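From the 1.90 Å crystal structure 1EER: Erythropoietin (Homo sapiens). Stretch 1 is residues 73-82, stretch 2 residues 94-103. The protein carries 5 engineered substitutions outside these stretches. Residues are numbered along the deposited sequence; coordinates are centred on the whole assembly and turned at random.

Stretch 1 73-82: AVLRGQALLV
Stretch 2 (94-103) HVDKAVSGLR

Between these two helical stretches, residues 73-82 and 94-103 of erythropoietin, there is no hydrogen bond; the contact is mainly apolar packing. Both stretches are helical throughout, with phi/psi near -65/-42 and i to i+4 backbone hydrogen bonds. They run roughly antiparallel, at 149° between N-to-C directions, with axes 9.5 Å apart at closest approach. CA of V74 lies 6.4 Å from CA of V99, and one turn along, CA of Q78 lies 6.3 Å from CA of V95; together the stretches bury 371 Å².

V74, covered over 85 Å², is the knob. In the t rotamer it enters a hole formed by V95, A98, V99 and L102; all five are buried, and their apolar side chains need no polar partner there. V74 CG1 meets A98 CB, a single methyl, at 3.6 Å, V99 CG2 at 3.8 Å and V95 O at 4.2 Å; the longer L102 (m, t) brings CD1 to 3.3 Å from V74 CG2. V99, also t, turns CG1 to L75 CD2 at 3.9 Å; exposed L75 (m, t) points away at CB, but its end returns. V95 (t) receives Q78 CB on CG1 at 3.7 Å and L81 CD2 (t, p) on CG2 at 4.1 Å. Q78, extended t, t, also places OE1 3.9 Å from V99 CG2, while its NE2, 3.8 Å from D96 OD1, makes no hydrogen bond to it.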

# COMPACT_ATOMS: atom_id res chain seq x y z
N ALA A 73 8.43 -14.69 14.18
CA ALA A 73 9.73 -14.13 13.84
C ALA A 73 9.80 -12.67 14.27
O ALA A 73 10.77 -12.22 14.89
CB ALA A 73 9.96 -14.23 12.35
N VAL A 74 8.74 -11.92 13.97
CA VAL A 74 8.69 -10.52 14.33
C VAL A 74 8.63 -10.35 15.86
O VAL A 74 9.32 -9.50 16.43
CB VAL A 74 7.47 -9.85 13.64
CG1 VAL A 74 7.52 -8.34 13.83
CG2 VAL A 74 7.47 -10.19 12.16
N LEU A 75 7.80 -11.16 16.52
CA LEU A 75 7.68 -11.09 17.97
C LEU A 75 9.06 -11.31 18.59
O LEU A 75 9.48 -10.56 19.47
CB LEU A 75 6.69 -12.13 18.46
CG LEU A 75 5.25 -11.76 18.10
CD1 LEU A 75 4.33 -12.93 18.30
CD2 LEU A 75 4.82 -10.59 18.94
N ARG A 76 9.76 -12.33 18.11
CA ARG A 76 11.10 -12.61 18.62
C ARG A 76 12.00 -11.40 18.37
O ARG A 76 12.79 -11.01 19.22
CB ARG A 76 11.68 -13.85 17.93
CG ARG A 76 12.11 -14.95 18.90
CD ARG A 76 13.54 -14.74 19.41
NE ARG A 76 13.57 -14.13 20.73
CZ ARG A 76 14.62 -14.16 21.55
NH1 ARG A 76 15.73 -14.77 21.18
NH2 ARG A 76 14.55 -13.58 22.74
N GLY A 77 11.87 -10.81 17.19
CA GLY A 77 12.68 -9.65 16.88
C GLY A 77 12.38 -8.51 17.83
O GLY A 77 13.28 -7.76 18.23
N GLN A 78 11.12 -8.39 18.21
CA GLN A 78 10.70 -7.34 19.12
C GLN A 78 11.34 -7.51 20.51
O GLN A 78 11.85 -6.56 21.09
CB GLN A 78 9.18 -7.35 19.24
CG GLN A 78 8.61 -6.35 20.22
CD GLN A 78 7.14 -6.58 20.47
OE1 GLN A 78 6.68 -7.71 20.53
NE2 GLN A 78 6.39 -5.49 20.62
N ALA A 79 11.33 -8.73 21.03
CA ALA A 79 11.91 -9.00 22.34
C ALA A 79 13.43 -8.90 22.31
O ALA A 79 14.05 -8.49 23.29
CB ALA A 79 11.49 -10.37 22.83
N LEU A 80 14.03 -9.30 21.19
CA LEU A 80 15.47 -9.23 21.04
C LEU A 80 15.89 -7.77 21.05
O LEU A 80 16.99 -7.41 21.50
CB LEU A 80 15.90 -9.89 19.73
CG LEU A 80 16.29 -11.36 19.80
CD1 LEU A 80 16.47 -11.91 18.39
CD2 LEU A 80 17.57 -11.50 20.59
N LEU A 81 15.01 -6.92 20.54
CA LEU A 81 15.25 -5.49 20.47
C LEU A 81 15.03 -4.82 21.81
O LEU A 81 15.72 -3.86 22.15
CB LEU A 81 14.34 -4.85 19.42
CG LEU A 81 14.85 -3.54 18.82
CD1 LEU A 81 16.18 -3.79 18.15
CD2 LEU A 81 13.82 -2.99 17.82
N VAL A 82 14.05 -5.30 22.58
CA VAL A 82 13.78 -4.72 23.88
C VAL A 82 15.02 -4.85 24.75
O VAL A 82 15.29 -4.01 25.61
CB VAL A 82 12.57 -5.40 24.58
CG1 VAL A 82 13.01 -6.71 25.23
CG2 VAL A 82 11.98 -4.47 25.61
N HIS A 94 9.06 0.44 13.21
CA HIS A 94 8.77 -0.50 12.13
C HIS A 94 8.40 -1.85 12.71
O HIS A 94 7.53 -2.54 12.18
CB HIS A 94 9.98 -0.65 11.20
CG HIS A 94 10.35 0.61 10.48
ND1 HIS A 94 9.57 1.16 9.49
CD2 HIS A 94 11.41 1.44 10.62
CE1 HIS A 94 10.13 2.27 9.04
NE2 HIS A 94 11.25 2.46 9.72
N VAL A 95 9.04 -2.23 13.81
CA VAL A 95 8.75 -3.50 14.46
C VAL A 95 7.38 -3.45 15.14
O VAL A 95 6.61 -4.42 15.11
CB VAL A 95 9.82 -3.84 15.52
CG1 VAL A 95 9.39 -5.06 16.31
CG2 VAL A 95 11.16 -4.09 14.85
N ASP A 96 7.07 -2.32 15.77
CA ASP A 96 5.81 -2.14 16.46
C ASP A 96 4.67 -2.14 15.45
O ASP A 96 3.58 -2.65 15.72
CB ASP A 96 5.83 -0.83 17.25
CG ASP A 96 6.60 -0.95 18.57
OD1 ASP A 96 6.84 -2.08 19.04
OD2 ASP A 96 6.97 0.11 19.14
N LYS A 97 4.91 -1.58 14.27
CA LYS A 97 3.89 -1.57 13.23
C LYS A 97 3.71 -3.00 12.67
O LYS A 97 2.59 -3.42 12.35
CB LYS A 97 4.29 -0.63 12.09
CG LYS A 97 4.32 0.83 12.47
CD LYS A 97 5.31 1.58 11.60
CE LYS A 97 4.99 3.06 11.58
NZ LYS A 97 3.59 3.28 11.17
N ALA A 98 4.81 -3.73 12.56
CA ALA A 98 4.80 -5.10 12.05
C ALA A 98 4.03 -6.02 12.99
O ALA A 98 3.19 -6.81 12.56
CB ALA A 98 6.24 -5.60 11.88
N VAL A 99 4.33 -5.92 14.29
CA VAL A 99 3.64 -6.73 15.27
C VAL A 99 2.15 -6.37 15.21
O VAL A 99 1.28 -7.24 15.23
CB VAL A 99 4.18 -6.45 16.71
CG1 VAL A 99 3.31 -7.17 17.74
CG2 VAL A 99 5.63 -6.93 16.81
N SER A 100 1.88 -5.08 15.12
CA SER A 100 0.52 -4.56 15.06
C SER A 100 -0.17 -4.98 13.77
O SER A 100 -1.30 -5.46 13.78
CB SER A 100 0.54 -3.04 15.18
OG SER A 100 -0.72 -2.49 14.85
N GLY A 101 0.53 -4.78 12.65
CA GLY A 101 -0.01 -5.13 11.35
C GLY A 101 -0.26 -6.62 11.19
O GLY A 101 -1.33 -7.02 10.71
N LEU A 102 0.72 -7.44 11.57
CA LEU A 102 0.59 -8.89 11.46
C LEU A 102 -0.59 -9.38 12.28
O LEU A 102 -1.29 -10.32 11.89
CB LEU A 102 1.89 -9.58 11.92
CG LEU A 102 2.99 -9.65 10.85
CD1 LEU A 102 4.26 -10.24 11.44
CD2 LEU A 102 2.52 -10.50 9.69
N ARG A 103 -0.83 -8.73 13.41
CA ARG A 103 -1.94 -9.13 14.26
C ARG A 103 -3.26 -8.87 13.55
O ARG A 103 -4.17 -9.69 13.59
CB ARG A 103 -1.90 -8.36 15.59
CG ARG A 103 -2.89 -8.87 16.63
CD ARG A 103 -3.02 -7.93 17.84
NE ARG A 103 -1.86 -8.01 18.72
CZ ARG A 103 -0.98 -7.03 18.90
NH1 ARG A 103 -1.13 -5.89 18.25
NH2 ARG A 103 0.05 -7.20 19.70